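Local structure of 5-dehydro-2-deoxygluconokinase (2QCV) at residues N49-S54 and A61-K66; D86-V91 and E133-R138; E208-L213 and R227-H232; L236-H241 and S246-K251; G296-S301 and A321-D326. The protein probably catalyses the ATP-dependent phosphorylation of 5-dehydro-2-deoxy-D-gluconate, a step in the breakdown of myo-inositol to acetyl-CoA, as a kinase of the PfkB family. All coordinates share one frame; numbering follows the deposited sequence.

Interaction 1: residues N49-S54 and A61-K66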
# COMPACT_ATOMS: atom_id res chain seq x y z
N ASN A 49 -17.94 -4.66 -23.46
CA ASN A 49 -18.03 -5.22 -24.79
C ASN A 49 -19.33 -5.99 -24.99
O ASN A 49 -19.93 -5.95 -26.07
CB ASN A 49 -16.87 -6.19 -25.06
CG ASN A 49 -15.58 -5.52 -25.25
OD1 ASN A 49 -15.51 -4.31 -25.55
ND2 ASN A 49 -14.49 -6.30 -25.06
N ILE A 50 -19.73 -6.73 -23.96
CA ILE A 50 -20.93 -7.55 -24.07
C ILE A 50 -22.16 -6.63 -24.21
O ILE A 50 -23.02 -6.86 -25.06
CB ILE A 50 -21.09 -8.54 -22.88
CG1 ILE A 50 -20.00 -9.60 -22.95
CG2 ILE A 50 -22.50 -9.24 -22.90
CD1 ILE A 50 -19.94 -10.52 -21.71
N VAL A 51 -22.24 -5.57 -23.41
CA VAL A 51 -23.40 -4.66 -23.54
C VAL A 51 -23.38 -3.83 -24.83
O VAL A 51 -24.43 -3.58 -25.39
CB VAL A 51 -23.71 -3.76 -22.32
CG1 VAL A 51 -24.04 -4.66 -21.08
CG2 VAL A 51 -22.61 -2.72 -22.04
N ILE A 52 -22.21 -3.41 -25.29
CA ILE A 52 -22.11 -2.70 -26.56
C ILE A 52 -22.50 -3.62 -27.72
O ILE A 52 -23.27 -3.25 -28.64
CB ILE A 52 -20.69 -2.16 -26.78
CG1 ILE A 52 -20.34 -1.06 -25.74
CG2 ILE A 52 -20.55 -1.55 -28.22
CD1 ILE A 52 -18.80 -0.69 -25.67
N GLY A 53 -22.01 -4.86 -27.69
CA GLY A 53 -22.41 -5.83 -28.70
C GLY A 53 -23.91 -6.12 -28.66
O GLY A 53 -24.57 -6.27 -29.69
N SER A 54 -24.47 -6.26 -27.47
CA SER A 54 -25.88 -6.49 -27.30
C SER A 54 -26.72 -5.36 -27.88
O SER A 54 -27.75 -5.62 -28.52
CB SER A 54 -26.23 -6.67 -25.81
OG SER A 54 -25.61 -7.85 -25.31
N ALA A 61 -29.75 -2.51 -23.14
CA ALA A 61 -28.73 -2.82 -22.17
C ALA A 61 -28.43 -1.66 -21.23
O ALA A 61 -28.55 -0.47 -21.59
CB ALA A 61 -27.43 -3.29 -22.88
N GLY A 62 -28.08 -2.02 -20.00
CA GLY A 62 -27.60 -1.11 -18.97
C GLY A 62 -26.32 -1.62 -18.37
O GLY A 62 -25.83 -2.70 -18.74
N PHE A 63 -25.77 -0.85 -17.43
CA PHE A 63 -24.42 -1.11 -16.94
C PHE A 63 -24.25 -0.57 -15.52
O PHE A 63 -24.72 0.54 -15.21
CB PHE A 63 -23.35 -0.47 -17.86
CG PHE A 63 -21.97 -1.10 -17.74
CD1 PHE A 63 -21.67 -2.24 -18.40
CD2 PHE A 63 -21.00 -0.53 -16.95
CE1 PHE A 63 -20.41 -2.83 -18.30
CE2 PHE A 63 -19.77 -1.12 -16.83
CZ PHE A 63 -19.48 -2.28 -17.52
N ILE A 64 -23.58 -1.35 -14.69
CA ILE A 64 -23.14 -0.94 -13.35
C ILE A 64 -21.64 -0.98 -13.35
O ILE A 64 -21.02 -2.04 -13.47
CB ILE A 64 -23.71 -1.83 -12.22
CG1 ILE A 64 -25.26 -1.83 -12.28
CG2 ILE A 64 -23.21 -1.35 -10.83
CD1 ILE A 64 -25.91 -2.93 -11.47
N GLY A 65 -21.02 0.20 -13.26
CA GLY A 65 -19.57 0.24 -13.20
C GLY A 65 -19.03 1.60 -12.80
O GLY A 65 -19.77 2.58 -12.77
N LYS A 66 -17.75 1.62 -12.46
CA LYS A 66 -17.07 2.83 -12.06
C LYS A 66 -16.07 3.24 -13.12
O LYS A 66 -15.35 2.40 -13.68
CB LYS A 66 -16.40 2.66 -10.72
CG LYS A 66 -15.65 3.89 -10.21
CD LYS A 66 -15.36 3.84 -8.71
CE LYS A 66 -16.59 4.25 -7.87
NZ LYS A 66 -16.32 4.08 -6.38

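Interaction 2: residues D86-V91 and E133-R138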
# COMPACT_ATOMS: atom_id res chain seq x y z
N ASP A 86 -27.69 2.22 -21.59
CA ASP A 86 -28.02 3.12 -20.47
C ASP A 86 -26.79 3.31 -19.58
O ASP A 86 -26.22 2.33 -19.09
CB ASP A 86 -29.17 2.54 -19.66
CG ASP A 86 -29.63 3.48 -18.56
OD1 ASP A 86 -28.96 3.57 -17.51
OD2 ASP A 86 -30.69 4.11 -18.74
N THR A 87 -26.41 4.58 -19.35
CA THR A 87 -25.23 4.92 -18.55
C THR A 87 -25.59 5.58 -17.21
O THR A 87 -24.70 6.12 -16.52
CB THR A 87 -24.27 5.83 -19.35
OG1 THR A 87 -24.90 7.09 -19.69
CG2 THR A 87 -23.78 5.08 -20.61
N SER A 88 -26.86 5.51 -16.83
CA SER A 88 -27.36 6.09 -15.58
C SER A 88 -26.69 5.58 -14.30
O SER A 88 -26.65 6.30 -13.30
CB SER A 88 -28.89 5.90 -15.45
OG SER A 88 -29.22 4.56 -15.20
N ASN A 89 -26.14 4.38 -14.34
CA ASN A 89 -25.52 3.76 -13.15
C ASN A 89 -24.01 3.58 -13.31
O ASN A 89 -23.36 2.76 -12.63
CB ASN A 89 -26.25 2.44 -12.84
CG ASN A 89 -27.55 2.67 -12.05
OD1 ASN A 89 -27.64 2.22 -10.92
ND2 ASN A 89 -28.54 3.36 -12.66
N LEU A 90 -23.42 4.36 -14.21
CA LEU A 90 -22.00 4.52 -14.24
C LEU A 90 -21.68 5.52 -13.15
O LEU A 90 -22.30 6.58 -13.07
CB LEU A 90 -21.51 5.05 -15.56
CG LEU A 90 -21.56 4.15 -16.75
CD1 LEU A 90 -20.78 4.86 -17.90
CD2 LEU A 90 -20.95 2.81 -16.44
N VAL A 91 -20.76 5.19 -12.28
CA VAL A 91 -20.40 6.08 -11.20
C VAL A 91 -19.01 6.64 -11.45
O VAL A 91 -18.10 5.91 -11.83
CB VAL A 91 -20.52 5.38 -9.81
CG1 VAL A 91 -19.79 4.06 -9.78
CG2 VAL A 91 -20.00 6.29 -8.67
N GLU A 133 -30.54 -1.71 -6.27
CA GLU A 133 -31.59 -2.72 -6.48
C GLU A 133 -32.69 -2.30 -7.43
O GLU A 133 -33.15 -3.13 -8.22
CB GLU A 133 -32.18 -3.17 -5.14
CG GLU A 133 -33.17 -4.31 -5.24
CD GLU A 133 -33.46 -4.92 -3.88
OE1 GLU A 133 -32.94 -4.37 -2.85
OE2 GLU A 133 -34.13 -5.96 -3.87
N ALA A 134 -33.08 -1.00 -7.39
CA ALA A 134 -34.13 -0.46 -8.26
C ALA A 134 -33.74 -0.51 -9.73
O ALA A 134 -34.60 -0.62 -10.59
CB ALA A 134 -34.49 1.01 -7.84
N TYR A 135 -32.43 -0.50 -10.00
CA TYR A 135 -31.94 -0.56 -11.37
C TYR A 135 -31.91 -2.00 -11.81
O TYR A 135 -32.46 -2.36 -12.84
CB TYR A 135 -30.55 0.00 -11.43
CG TYR A 135 -29.99 0.21 -12.80
CD1 TYR A 135 -30.66 0.92 -13.77
CD2 TYR A 135 -28.73 -0.29 -13.14
CE1 TYR A 135 -30.08 1.15 -15.02
CE2 TYR A 135 -28.19 -0.09 -14.37
CZ TYR A 135 -28.84 0.65 -15.30
OH TYR A 135 -28.22 0.87 -16.51
N ILE A 136 -31.27 -2.85 -11.03
CA ILE A 136 -31.17 -4.28 -11.35
C ILE A 136 -32.53 -4.94 -11.62
O ILE A 136 -32.70 -5.67 -12.59
CB ILE A 136 -30.40 -5.03 -10.22
CG1 ILE A 136 -28.93 -4.59 -10.20
CG2 ILE A 136 -30.54 -6.56 -10.34
CD1 ILE A 136 -28.10 -5.15 -8.98
N ARG A 137 -33.52 -4.64 -10.80
CA ARG A 137 -34.82 -5.26 -10.97
C ARG A 137 -35.59 -4.91 -12.25
O ARG A 137 -36.58 -5.55 -12.53
CB ARG A 137 -35.70 -5.04 -9.77
CG ARG A 137 -36.18 -3.66 -9.62
CD ARG A 137 -36.86 -3.53 -8.27
NE ARG A 137 -37.37 -2.18 -8.11
CZ ARG A 137 -37.52 -1.56 -6.93
NH1 ARG A 137 -37.20 -2.16 -5.78
NH2 ARG A 137 -37.98 -0.32 -6.91
N ARG A 138 -35.11 -3.92 -13.01
CA ARG A 138 -35.71 -3.55 -14.30
C ARG A 138 -35.20 -4.37 -15.46
O ARG A 138 -35.55 -4.11 -16.61
CB ARG A 138 -35.37 -2.10 -14.59
CG ARG A 138 -35.78 -1.23 -13.46
CD ARG A 138 -36.14 0.13 -13.88
NE ARG A 138 -35.05 1.04 -13.92
CZ ARG A 138 -34.75 1.85 -14.94
NH1 ARG A 138 -35.42 1.86 -16.09
NH2 ARG A 138 -33.73 2.64 -14.80
O HOH W 1 -32.79 5.10 -16.88

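Interaction 3: residues E208-L213 and R227-H232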
# COMPACT_ATOMS: atom_id res chain seq x y z
N GLU A 208 -11.03 -24.22 -20.27
CA GLU A 208 -9.93 -23.79 -19.41
C GLU A 208 -10.41 -22.95 -18.22
O GLU A 208 -9.93 -23.12 -17.10
CB GLU A 208 -8.88 -23.05 -20.24
CG GLU A 208 -8.12 -23.98 -21.17
N GLU A 209 -11.41 -22.12 -18.44
CA GLU A 209 -12.00 -21.30 -17.40
C GLU A 209 -12.76 -22.15 -16.37
O GLU A 209 -12.71 -21.88 -15.16
CB GLU A 209 -12.86 -20.22 -18.03
CG GLU A 209 -12.06 -19.18 -18.74
CD GLU A 209 -12.84 -18.20 -19.61
OE1 GLU A 209 -13.97 -18.45 -20.06
OE2 GLU A 209 -12.30 -17.11 -19.85
N PHE A 210 -13.45 -23.18 -16.81
CA PHE A 210 -14.07 -24.10 -15.87
C PHE A 210 -13.03 -24.87 -15.09
O PHE A 210 -13.27 -25.16 -13.89
CB PHE A 210 -15.08 -25.04 -16.54
CG PHE A 210 -16.43 -24.38 -16.84
CD1 PHE A 210 -17.40 -24.30 -15.86
CD2 PHE A 210 -16.68 -23.80 -18.06
CE1 PHE A 210 -18.64 -23.70 -16.13
CE2 PHE A 210 -17.95 -23.19 -18.35
CZ PHE A 210 -18.90 -23.15 -17.40
N ASP A 211 -11.91 -25.22 -15.72
CA ASP A 211 -10.81 -25.86 -14.98
C ASP A 211 -10.37 -24.94 -13.83
O ASP A 211 -10.22 -25.41 -12.72
CB ASP A 211 -9.57 -26.17 -15.84
CG ASP A 211 -9.85 -27.07 -16.99
OD1 ASP A 211 -10.83 -27.86 -16.92
OD2 ASP A 211 -9.06 -27.04 -17.96
N VAL A 212 -10.22 -23.65 -14.09
CA VAL A 212 -9.84 -22.69 -13.05
C VAL A 212 -10.87 -22.63 -11.93
O VAL A 212 -10.52 -22.69 -10.76
CB VAL A 212 -9.54 -21.32 -13.68
CG1 VAL A 212 -9.39 -20.21 -12.61
CG2 VAL A 212 -8.23 -21.46 -14.52
N LEU A 213 -12.13 -22.51 -12.30
CA LEU A 213 -13.26 -22.57 -11.38
C LEU A 213 -13.19 -23.77 -10.45
O LEU A 213 -13.47 -23.67 -9.26
CB LEU A 213 -14.56 -22.59 -12.19
CG LEU A 213 -15.95 -22.53 -11.52
CD1 LEU A 213 -17.08 -21.91 -12.38
CD2 LEU A 213 -16.38 -23.91 -10.99
N ARG A 227 -22.28 -32.20 -13.33
CA ARG A 227 -22.80 -32.98 -12.19
C ARG A 227 -22.62 -32.19 -10.89
O ARG A 227 -23.49 -32.20 -10.03
CB ARG A 227 -22.11 -34.34 -12.11
CG ARG A 227 -22.54 -35.22 -10.96
CD ARG A 227 -21.80 -36.60 -10.99
N TYR A 228 -21.48 -31.51 -10.78
CA TYR A 228 -21.18 -30.61 -9.67
C TYR A 228 -22.13 -29.38 -9.63
O TYR A 228 -22.88 -29.20 -8.67
CB TYR A 228 -19.66 -30.21 -9.70
CG TYR A 228 -19.34 -28.85 -9.11
CD1 TYR A 228 -19.78 -28.49 -7.84
CD2 TYR A 228 -18.56 -27.94 -9.82
CE1 TYR A 228 -19.49 -27.24 -7.32
CE2 TYR A 228 -18.27 -26.71 -9.32
CZ TYR A 228 -18.75 -26.35 -8.06
OH TYR A 228 -18.45 -25.12 -7.55
N LEU A 229 -22.14 -28.58 -10.69
CA LEU A 229 -22.87 -27.32 -10.65
C LEU A 229 -24.37 -27.48 -10.60
O LEU A 229 -25.07 -26.64 -10.03
CB LEU A 229 -22.47 -26.43 -11.82
CG LEU A 229 -21.09 -25.79 -11.68
CD1 LEU A 229 -20.78 -25.03 -12.93
CD2 LEU A 229 -21.01 -24.88 -10.43
N PHE A 230 -24.87 -28.60 -11.13
CA PHE A 230 -26.31 -28.89 -11.11
C PHE A 230 -26.81 -29.37 -9.73
O PHE A 230 -28.01 -29.59 -9.57
CB PHE A 230 -26.74 -29.86 -12.21
CG PHE A 230 -26.76 -29.26 -13.62
CD1 PHE A 230 -27.07 -27.94 -13.84
CD2 PHE A 230 -26.55 -30.07 -14.70
CE1 PHE A 230 -27.08 -27.41 -15.10
CE2 PHE A 230 -26.57 -29.55 -15.99
CZ PHE A 230 -26.83 -28.20 -16.19
N LYS A 231 -25.91 -29.49 -8.75
CA LYS A 231 -26.29 -29.59 -7.35
C LYS A 231 -26.63 -28.23 -6.78
O LYS A 231 -27.13 -28.15 -5.68
CB LYS A 231 -25.15 -30.20 -6.51
CG LYS A 231 -24.94 -31.65 -6.79
CD LYS A 231 -23.68 -32.14 -6.07
CE LYS A 231 -23.32 -33.53 -6.55
NZ LYS A 231 -22.03 -33.97 -5.96
N HIS A 232 -26.36 -27.16 -7.54
CA HIS A 232 -26.47 -25.78 -7.05
C HIS A 232 -27.49 -25.05 -7.93
O HIS A 232 -28.41 -25.71 -8.44
CB HIS A 232 -25.08 -25.14 -6.99
CG HIS A 232 -24.13 -25.87 -6.10
ND1 HIS A 232 -24.04 -25.61 -4.75
CD2 HIS A 232 -23.26 -26.88 -6.35
CE1 HIS A 232 -23.14 -26.41 -4.21
NE2 HIS A 232 -22.64 -27.18 -5.16

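Interaction 4: residues L236-H241 and S246-K251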
# COMPACT_ATOMS: atom_id res chain seq x y z
N LEU A 236 -28.42 -23.83 -16.74
CA LEU A 236 -27.79 -23.85 -18.06
C LEU A 236 -26.32 -23.58 -17.95
O LEU A 236 -25.92 -22.57 -17.36
CB LEU A 236 -28.41 -22.79 -19.00
CG LEU A 236 -27.86 -22.68 -20.44
CD1 LEU A 236 -28.05 -23.99 -21.31
CD2 LEU A 236 -28.50 -21.49 -21.11
N ILE A 237 -25.51 -24.47 -18.51
CA ILE A 237 -24.06 -24.32 -18.45
C ILE A 237 -23.54 -24.45 -19.86
O ILE A 237 -23.86 -25.42 -20.57
CB ILE A 237 -23.43 -25.41 -17.53
CG1 ILE A 237 -24.00 -25.31 -16.11
CG2 ILE A 237 -21.89 -25.38 -17.55
CD1 ILE A 237 -23.71 -26.49 -15.20
N VAL A 238 -22.79 -23.44 -20.29
CA VAL A 238 -22.22 -23.42 -21.65
C VAL A 238 -20.70 -23.52 -21.57
O VAL A 238 -20.05 -22.67 -20.96
CB VAL A 238 -22.65 -22.17 -22.41
CG1 VAL A 238 -22.00 -22.16 -23.80
CG2 VAL A 238 -24.23 -22.06 -22.48
N ILE A 239 -20.13 -24.57 -22.14
CA ILE A 239 -18.69 -24.82 -22.03
C ILE A 239 -18.11 -24.76 -23.45
O ILE A 239 -18.52 -25.54 -24.32
CB ILE A 239 -18.35 -26.20 -21.35
CG1 ILE A 239 -19.14 -26.37 -20.01
CG2 ILE A 239 -16.81 -26.38 -21.17
CD1 ILE A 239 -18.86 -27.64 -19.21
N LYS A 240 -17.19 -23.82 -23.68
CA LYS A 240 -16.62 -23.57 -25.02
C LYS A 240 -15.25 -24.19 -25.17
O LYS A 240 -14.39 -24.13 -24.26
CB LYS A 240 -16.52 -22.08 -25.25
CG LYS A 240 -17.86 -21.34 -25.01
CD LYS A 240 -17.65 -19.86 -25.11
CE LYS A 240 -17.04 -19.25 -23.89
NZ LYS A 240 -16.54 -17.85 -24.17
N HIS A 241 -15.03 -24.80 -26.32
CA HIS A 241 -13.80 -25.52 -26.62
C HIS A 241 -13.13 -25.03 -27.92
O HIS A 241 -12.48 -25.81 -28.64
CB HIS A 241 -14.07 -27.00 -26.71
CG HIS A 241 -14.61 -27.63 -25.45
ND1 HIS A 241 -13.84 -28.43 -24.64
CD2 HIS A 241 -15.84 -27.58 -24.87
CE1 HIS A 241 -14.57 -28.86 -23.63
NE2 HIS A 241 -15.79 -28.38 -23.75
N SER A 246 -18.68 -25.82 -29.04
CA SER A 246 -19.20 -25.46 -27.75
C SER A 246 -20.39 -26.35 -27.39
O SER A 246 -21.05 -26.93 -28.26
CB SER A 246 -19.54 -23.94 -27.67
OG SER A 246 -20.35 -23.45 -28.70
N PHE A 247 -20.61 -26.52 -26.10
CA PHE A 247 -21.61 -27.47 -25.58
C PHE A 247 -22.42 -26.75 -24.52
O PHE A 247 -21.84 -26.05 -23.65
CB PHE A 247 -20.90 -28.69 -25.05
CG PHE A 247 -20.02 -29.35 -26.08
CD1 PHE A 247 -18.73 -28.87 -26.32
CD2 PHE A 247 -20.49 -30.40 -26.86
CE1 PHE A 247 -17.93 -29.44 -27.30
CE2 PHE A 247 -19.71 -30.96 -27.84
CZ PHE A 247 -18.42 -30.49 -28.05
N ALA A 248 -23.74 -26.84 -24.62
CA ALA A 248 -24.62 -26.31 -23.60
C ALA A 248 -25.35 -27.48 -22.96
O ALA A 248 -25.81 -28.42 -23.66
CB ALA A 248 -25.60 -25.33 -24.21
N TYR A 249 -25.49 -27.40 -21.65
CA TYR A 249 -26.13 -28.46 -20.85
C TYR A 249 -27.21 -27.85 -19.96
O TYR A 249 -26.97 -26.83 -19.35
CB TYR A 249 -25.07 -29.09 -19.94
CG TYR A 249 -23.85 -29.64 -20.66
CD1 TYR A 249 -23.86 -30.94 -21.17
CD2 TYR A 249 -22.73 -28.86 -20.87
CE1 TYR A 249 -22.76 -31.47 -21.83
CE2 TYR A 249 -21.62 -29.36 -21.50
CZ TYR A 249 -21.63 -30.68 -21.98
OH TYR A 249 -20.57 -31.18 -22.64
N THR A 250 -28.37 -28.49 -19.86
CA THR A 250 -29.49 -28.02 -19.03
C THR A 250 -29.67 -28.94 -17.83
O THR A 250 -29.30 -30.13 -17.88
CB THR A 250 -30.81 -27.95 -19.82
OG1 THR A 250 -31.25 -29.28 -20.14
CG2 THR A 250 -30.62 -27.12 -21.07
N LYS A 251 -30.21 -28.39 -16.76
CA LYS A 251 -30.42 -29.12 -15.53
C LYS A 251 -31.41 -30.29 -15.77
O LYS A 251 -31.29 -31.33 -15.15
CB LYS A 251 -30.96 -28.20 -14.44
CG LYS A 251 -31.14 -29.00 -13.15
CD LYS A 251 -31.45 -28.22 -11.92
CE LYS A 251 -31.02 -29.07 -10.67
NZ LYS A 251 -30.87 -28.25 -9.47

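Interaction 5: residues G296-S301 and A321-D326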
# COMPACT_ATOMS: atom_id res chain seq x y z
N GLY A 296 -23.68 -17.31 -31.11
CA GLY A 296 -22.48 -16.92 -30.36
C GLY A 296 -21.23 -17.23 -31.19
O GLY A 296 -20.32 -16.40 -31.32
N SER A 297 -21.22 -18.41 -31.79
CA SER A 297 -20.08 -18.81 -32.59
C SER A 297 -19.89 -17.94 -33.83
O SER A 297 -18.75 -17.56 -34.16
CB SER A 297 -20.21 -20.28 -32.99
OG SER A 297 -20.51 -21.08 -31.89
N ALA A 298 -20.97 -17.63 -34.53
CA ALA A 298 -20.88 -16.78 -35.72
C ALA A 298 -20.38 -15.37 -35.38
O ALA A 298 -19.54 -14.78 -36.08
CB ALA A 298 -22.27 -16.75 -36.46
N SER A 299 -20.93 -14.79 -34.31
CA SER A 299 -20.50 -13.47 -33.87
C SER A 299 -19.02 -13.44 -33.49
O SER A 299 -18.31 -12.51 -33.85
CB SER A 299 -21.33 -13.00 -32.67
OG SER A 299 -21.16 -11.60 -32.44
N ALA A 300 -18.56 -14.44 -32.72
CA ALA A 300 -17.13 -14.62 -32.44
C ALA A 300 -16.26 -14.63 -33.67
O ALA A 300 -15.21 -13.96 -33.72
CB ALA A 300 -16.88 -15.87 -31.64
N SER A 301 -16.68 -15.39 -34.67
CA SER A 301 -15.95 -15.44 -35.92
C SER A 301 -15.88 -14.06 -36.60
O SER A 301 -14.84 -13.69 -37.11
CB SER A 301 -16.58 -16.45 -36.87
OG SER A 301 -16.12 -16.29 -38.21
N ALA A 321 -26.29 -14.19 -41.94
CA ALA A 321 -25.71 -14.53 -43.22
C ALA A 321 -24.59 -15.59 -43.05
O ALA A 321 -24.44 -16.50 -43.88
CB ALA A 321 -25.17 -13.27 -43.88
N LEU A 322 -23.80 -15.44 -42.00
CA LEU A 322 -22.70 -16.37 -41.75
C LEU A 322 -23.26 -17.73 -41.36
O LEU A 322 -22.75 -18.77 -41.80
CB LEU A 322 -21.71 -15.80 -40.70
CG LEU A 322 -20.41 -16.58 -40.57
CD1 LEU A 322 -19.54 -16.35 -41.82
CD2 LEU A 322 -19.64 -16.25 -39.26
N ILE A 323 -24.30 -17.71 -40.52
CA ILE A 323 -25.00 -18.97 -40.14
C ILE A 323 -25.59 -19.66 -41.37
O ILE A 323 -25.43 -20.88 -41.53
CB ILE A 323 -26.09 -18.73 -39.08
CG1 ILE A 323 -25.46 -18.27 -37.75
CG2 ILE A 323 -26.94 -20.01 -38.86
CD1 ILE A 323 -26.51 -17.86 -36.66
N GLU A 324 -26.24 -18.89 -42.24
CA GLU A 324 -26.81 -19.45 -43.46
C GLU A 324 -25.72 -20.04 -44.35
O GLU A 324 -25.89 -21.12 -44.92
CB GLU A 324 -27.61 -18.39 -44.23
CG GLU A 324 -28.92 -18.01 -43.53
N LYS A 325 -24.60 -19.34 -44.47
CA LYS A 325 -23.48 -19.83 -45.30
C LYS A 325 -22.94 -21.17 -44.74
O LYS A 325 -22.54 -22.04 -45.50
CB LYS A 325 -22.39 -18.77 -45.43
CG LYS A 325 -21.19 -19.21 -46.23
CD LYS A 325 -20.10 -18.11 -46.41
CE LYS A 325 -19.95 -17.69 -47.88
NZ LYS A 325 -18.69 -16.94 -48.17
N ASP A 326 -22.96 -21.33 -43.42
CA ASP A 326 -22.75 -22.62 -42.73
C ASP A 326 -21.40 -23.24 -43.03
O ASP A 326 -21.28 -24.43 -43.27
CB ASP A 326 -23.89 -23.60 -43.02
CG ASP A 326 -23.87 -24.86 -42.13
OD1 ASP A 326 -23.42 -24.83 -40.94
OD2 ASP A 326 -24.34 -25.89 -42.63

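Interaction 1: residues N49-S54 and A61-K66
Val51 carries the helix side of this contact, and its two methyl branches divide the strand between them. CG1 stands anti to the carbonyl carbon (chi1 -61°), which sends it to the backbone of the strand, 3.5 Å from Gly62 O. CG2 is directed instead to the Phe63 ring and stops 3.8 Å from CD1 of Phe63. The stem of the valine meets the third partner, with Val51 CB 3.8 Å from Ala61 CB. Phe63 extends its ring with CG anti to the backbone N (chi1 -158°), and the two side chains cross at about a right angle. Ala61 and Phe63 both point toward the helix, as expected for alternate residues of a strand, while Gly62 between them offers only its carbonyl. The segment axes run nearly antiparallel, at 164° and 8.3 Å. Further along the helix, Ser54 OG donates to Ile50 O over 2.8 Å, reaching it from the face opposite to Ser54 N. Met80 of helix 71-82 touches both Val51 and Phe63. All four touching residues are buried; three bring apolar side chains and Gly62 adds its backbone oxygen, so the contact rests on dispersion and exclusion of water.

Interaction 2: residues D86-V91 and E133-R138
The amide of Asn89 lies flat on one face of the Tyr135 ring, the two planes only 3° apart and ND2 of Asn89 3.3 Å above the centre of the ring. Asn89 CB continues the cover as a CH-pi contact, 4.0 Å from the ring centroid. At the ring's edge, in its plane, sits NH2 of Arg138, and the ring of Phe12 in strand 12-17 also meets that of Tyr135. What fixes the amide is its neighbour: Asn89 ND2 donates in its own plane to Ser88 OG (2.9 Å). Ser88 N donates to Asp86 OD1 (2.9 Å), meeting it 51° out of the carboxylate plane. Tyr135 places its ring with CG anti to the backbone N (chi1 -171°), and its OH is hydrogen-bonded to Phe63 N. Replacing Tyr135 by a leucine would probably leave Phe63 N without this partner and the Asn89 amide without a flat surface to stack on. In the conformer of Asp86 modelled here, a water bound to OD2 reaches Arg138 NH2 weakly. In that same conformer the Ser88 N bond makes an Asx turn, which overlaps a type I turn from Thr87 to Leu90 leading into edge strand 90-92.

Interaction 3: residues E208-L213 and R227-H232
Leu213 and Leu229 bury the most surface here, 44 and 36 Å², and each meets an aromatic ring of the other segment at its edge. Leu213 reaches across with CD2, which lies in the plane of the Tyr228 ring and 3.8 Å from CE2 of Tyr228. The leucine is aimed by a first torsion of -175°, CG anti to the backbone N, and the two side chains cross obliquely. Tyr228, with 21 Å² buried, is also covered on one face by its own neighbour: Leu229 CD2 sits 3.4 Å above the ring plane, offset toward the rim. The two branches of Leu229 therefore do separate work, because its CD1 turns to the other helix and comes within 4.1 Å of Phe210 CE1, near the plane of that ring.

Helix 207-213 and the C-terminal end of helix 222-229 pack over one side of the large central sheet of the ribokinase-like fold. Phe210 and Leu229 both rest on Ile237 of strand 236-240, the strand that follows helix 222-229. From another direction, Ala197 of helix 186-199 touches Leu213, and Glu198 of that helix is hydrogen-bonded to Tyr228 OH, holding the phenol end of the ring. The nearest CA atoms, those of Phe210 and Leu229, are 10.7 Å apart, a spacing that only the side chains bridge. Arg163 of a second subunit packs on Tyr228.

Interaction 4: residues L236-H241 and S246-K251
Ile237 and Tyr249 exchange a pair of backbone hydrogen bonds, as do Ile239 and Phe247, and these four bonds zip the strands together. The straightest, Ile239 N to Phe247 O, spans 2.7 Å with an N-H...O angle of 169°; Phe247 N returns a bond to Ile239 O. Between them, the non-hydrogen-bonded pair Val238 and Ala248 brings CG2 of Val238 to 3.9 Å from CB of Ala248. Ala248 CB also lies 4.0 Å from Leu236 CD1. On the opposite face, Ile239 CD1 touches CE2 of Tyr249 at 4.0 Å, the side chains crossing at about a right angle. At the turn end, Phe247 holds CG anti to its carbonyl carbon (chi1 -57°), which turns the ring edge to the His241 face in an offset edge-to-face pair, planes at 86° and centroids 5.3 Å apart. Asn222 positions both flanking polar groups, hydrogen-bonding His241 NE2 and Tyr249 OH. This antiparallel hairpin joins strands 236-240 and 246-250 of the nine-stranded sheet. Helices 271-284 and 289-305 cover the face bearing Leu236, Val238 and Ala248, whereas helices 207-213 and 222-229 lie against that of Ile237 and Ile239.

Interaction 5: residues G296-S301 and A321-D326
Leu322 points its CD2 methyl into the surface of helix 289-305, where it meets three groups at once. It is 3.5 Å from the backbone oxygen of Ala298 (CD2 to O), 3.7 Å from OG of Ser301 and 3.9 Å from CB of Ala298. Its first torsion puts CG anti to the backbone N (chi1 -169°), which carries the CD2 branch to the other helix. The next residue, Ile323, starts out across the contact rather than at it, yet its longer branch turns in: CG1 is anti to the carbonyl carbon (chi1 -66°) and approaches Ala298 CB at 3.8 Å. Ala298 and Ser301 lie three residues apart, so they present the same side of their helix, both pointing toward the partner. Consistent with the small side chains there, the CA atoms of Ala298 and Leu322 are 6.3 Å apart. Ile319, one turn earlier in helix 316-325, also touches Ala298, and Tyr261 touches both Ser301 and Ile323. With segment axes at 109° and 9.6 Å, this is a steeply crossed helix-helix packing, in which the C-terminal helix 316-325 lies across helix 289-305 on the periphery of the PfkB kinase fold.

Interactions 1, 2 and 4 all reach the nine-stranded sheet, at different places along it. Interactions 1 and 2 lie 11 Å apart (centres) near one edge, where neighbouring strands 61-67 and 90-92 are hydrogen-bonded. Interactions 3 and 4, also 11 Å apart, sit together across the chain's centre from interaction 1, some 23 to 29 Å from the first pair; there helix 222-229 is followed, after a short turn and loop, by strand 236-240. Interaction 5, 18 Å from interaction 4, touches it through Ser246 and Ser297. Along the chain, each of these five contacts closes before the next opens; the sheet links interactions 1, 2 and 4, with 3 and 5 packed around it.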